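Local structure of periplasmic cell division protein (SufI) (Aquifex aeolicus, 6SYY) at residues V243-Y248 / F366-D371. The protein is a multicopper oxidase from a hyperthermophile that binds four copper ions and probably couples the oxidation of its substrates to the reduction of oxygen. Numbering follows the deposited sequence.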
loop_
_atom_site.group_PDB
_atom_site.type_symbol
_atom_site.label_atom_id
_atom_site.label_comp_id
_atom_site.label_asym_id
_atom_site.label_seq_id
_atom_site.Cartn_x
_atom_site.Cartn_y
_atom_site.Cartn_z
ATOM N N VAL A 243 6.767 19.148 -15.226
ATOM C CA VAL A 243 5.317 19.253 -15.218
ATOM C C VAL A 243 4.921 20.529 -15.941
ATOM O O VAL A 243 5.722 21.448 -16.122
ATOM C CB VAL A 243 4.729 19.246 -13.791
ATOM C CG1 VAL A 243 5.149 17.987 -13.045
ATOM C CG2 VAL A 243 5.160 20.491 -13.038
ATOM N N GLU A 244 3.664 20.570 -16.363
ATOM C CA GLU A 244 3.058 21.765 -16.923
ATOM C C GLU A 244 2.122 22.388 -15.891
ATOM O O GLU A 244 1.804 21.786 -14.862
ATOM C CB GLU A 244 2.307 21.425 -18.213
ATOM C CG GLU A 244 3.031 20.406 -19.073
ATOM C CD GLU A 244 2.261 20.044 -20.327
ATOM O OE1 GLU A 244 1.327 20.792 -20.686
ATOM O OE2 GLU A 244 2.586 19.010 -20.948
ATOM N N ARG A 245 1.684 23.617 -16.168
ATOM C CA ARG A 245 0.721 24.286 -15.292
ATOM C C ARG A 245 -0.635 23.611 -15.493
ATOM O O ARG A 245 -1.493 24.055 -16.260
ATOM C CB ARG A 245 0.676 25.786 -15.565
ATOM C CG ARG A 245 1.928 26.520 -15.088
ATOM C CD ARG A 245 1.799 28.034 -15.194
ATOM N NE ARG A 245 0.816 28.576 -14.259
ATOM C CZ ARG A 245 -0.362 29.080 -14.614
ATOM N NH1 ARG A 245 -0.712 29.118 -15.892
ATOM N NH2 ARG A 245 -1.190 29.553 -13.692
ATOM N N LYS A 246 -0.812 22.489 -14.801
ATOM C CA LYS A 246 -1.996 21.652 -14.939
ATOM C C LYS A 246 -2.281 21.010 -13.589
ATOM O O LYS A 246 -1.480 21.094 -12.654
ATOM C CB LYS A 246 -1.811 20.569 -16.022
ATOM C CG LYS A 246 -1.713 21.089 -17.450
ATOM C CD LYS A 246 -1.936 19.991 -18.485
ATOM C CE LYS A 246 -0.713 19.112 -18.650
ATOM N NZ LYS A 246 -0.899 18.107 -19.736
ATOM N N ILE A 247 -3.438 20.364 -13.490
ATOM C CA ILE A 247 -3.710 19.486 -12.360
ATOM C C ILE A 247 -3.108 18.120 -12.653
ATOM O O ILE A 247 -3.347 17.538 -13.718
ATOM C CB ILE A 247 -5.218 19.376 -12.094
ATOM C CG1 ILE A 247 -5.771 20.716 -11.596
ATOM C CG2 ILE A 247 -5.496 18.235 -11.108
ATOM C CD1 ILE A 247 -7.288 20.781 -11.554
ATOM N N TYR A 248 -2.307 17.617 -11.717
ATOM C CA TYR A 248 -1.755 16.272 -11.788
ATOM C C TYR A 248 -2.342 15.422 -10.672
ATOM O O TYR A 248 -2.530 15.895 -9.547
ATOM C CB TYR A 248 -0.230 16.279 -11.668
ATOM C CG TYR A 248 0.490 16.687 -12.928
ATOM C CD1 TYR A 248 0.465 18.004 -13.366
ATOM C CD2 TYR A 248 1.206 15.758 -13.675
ATOM C CE1 TYR A 248 1.122 18.386 -14.522
ATOM C CE2 TYR A 248 1.868 16.129 -14.833
ATOM C CZ TYR A 248 1.822 17.446 -15.250
ATOM O OH TYR A 248 2.477 17.834 -16.398
ATOM N N PHE A 366 9.830 18.573 -8.628
ATOM C CA PHE A 366 9.011 18.871 -9.795
ATOM C C PHE A 366 9.457 20.197 -10.391
ATOM O O PHE A 366 9.642 21.180 -9.665
ATOM C CB PHE A 366 7.528 18.939 -9.432
ATOM C CG PHE A 366 6.960 17.636 -8.974
ATOM C CD1 PHE A 366 6.555 16.684 -9.894
ATOM C CD2 PHE A 366 6.827 17.361 -7.623
ATOM C CE1 PHE A 366 6.027 15.480 -9.476
ATOM C CE2 PHE A 366 6.304 16.157 -7.196
ATOM C CZ PHE A 366 5.903 15.215 -8.126
ATOM N N ARG A 367 9.626 20.222 -11.707
ATOM C CA ARG A 367 10.039 21.416 -12.430
ATOM C C ARG A 367 8.889 21.826 -13.336
ATOM O O ARG A 367 8.566 21.117 -14.295
ATOM C CB ARG A 367 11.307 21.156 -13.237
ATOM C CG ARG A 367 12.402 20.433 -12.472
ATOM C CD ARG A 367 13.225 19.583 -13.423
ATOM N NE ARG A 367 14.523 19.208 -12.876
ATOM C CZ ARG A 367 15.504 18.683 -13.603
ATOM N NH1 ARG A 367 15.325 18.480 -14.902
ATOM N NH2 ARG A 367 16.663 18.367 -13.037
ATOM N N VAL A 368 8.265 22.957 -13.022
ATOM C CA VAL A 368 7.211 23.521 -13.855
ATOM C C VAL A 368 7.857 24.159 -15.078
ATOM O O VAL A 368 8.247 25.331 -15.049
ATOM C CB VAL A 368 6.366 24.534 -13.061
ATOM C CG1 VAL A 368 5.202 25.037 -13.895
ATOM C CG2 VAL A 368 5.866 23.899 -11.778
ATOM N N THR A 369 7.978 23.392 -16.161
ATOM C CA THR A 369 8.755 23.819 -17.317
ATOM C C THR A 369 7.919 24.433 -18.432
ATOM O O THR A 369 8.475 25.149 -19.273
ATOM C CB THR A 369 9.547 22.633 -17.887
ATOM O OG1 THR A 369 8.658 21.537 -18.135
ATOM C CG2 THR A 369 10.626 22.188 -16.905
ATOM N N LYS A 370 6.612 24.184 -18.460
ATOM C CA LYS A 370 5.773 24.628 -19.563
ATOM C C LYS A 370 4.466 25.194 -19.037
ATOM O O LYS A 370 3.911 24.692 -18.054
ATOM C CB LYS A 370 5.465 23.481 -20.539
ATOM C CG LYS A 370 6.659 22.990 -21.327
ATOM C CD LYS A 370 6.255 21.877 -22.277
ATOM C CE LYS A 370 5.122 22.322 -23.186
ATOM N NZ LYS A 370 4.754 21.269 -24.171
ATOM N N ASP A 371 3.973 26.231 -19.706
ATOM C CA ASP A 371 2.629 26.723 -19.472
ATOM C C ASP A 371 1.624 25.838 -20.208
ATOM O O ASP A 371 1.983 24.985 -21.023
ATOM C CB ASP A 371 2.504 28.178 -19.925
ATOM C CG ASP A 371 1.495 28.965 -19.105
ATOM O OD1 ASP A 371 0.660 28.339 -18.417
ATOM O OD2 ASP A 371 1.537 30.215 -19.153
#
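V243 pairs in parallel with V368, where strand 239-244 runs beside strand 361-370 in the cupredoxin-like middle part of this multicopper oxidase. Its N donates to R367 O at 2.8 Å, the donor tilted from the carbonyl plane, and its O takes T369 N at 3.0 Å. The two methyls part company: CG1, anti to the carbonyl carbon (chi1 -57°), reaches CD1 of F366 at 3.7 Å, while CG2 meets CG2 of V368. CG1 also sits over one face of the Y248 ring, offset toward its rim. At E244 the register slips by one residue, a beta bulge, and E244 faces K370. Their chains lie side by side, pointing the same way, yet E244 OE2 and K370 NZ stay 4.5 Å apart, beyond a salt bridge, and E244 OE1 has instead a long one to K246 NZ. E244 N turns from the neighbouring strand to Y248 OH. R245, the centre of an inverse gamma turn, closes the pairing with its N on K370 O at 3.1 Å. Its CG packs on CG1 of V368 at 3.8 Å, and a bend at chi3 (68°) turns NE out of the extended line. NH1 then donates to D371 OD1 at 3.0 Å, in the guanidinium plane and on the syn side of a carboxylate turned 78° to it. NE and NH2 bond the backbone carbonyls of A310 and R308, so every guanidinium nitrogen has an acceptor. An alanine here would probably leave D371 without this ion pair, take the guanidinium donors from the carbonyls of R308 and A310, and open a gap beside V368. Far from the coppers, the contact thus changes character along its length: apolar contact at V243, then charge at R245, where one cation at the centre of the turn is bonded to D371, just past the end of strand 361-370, and to the backbone carbonyls of R308 and A310.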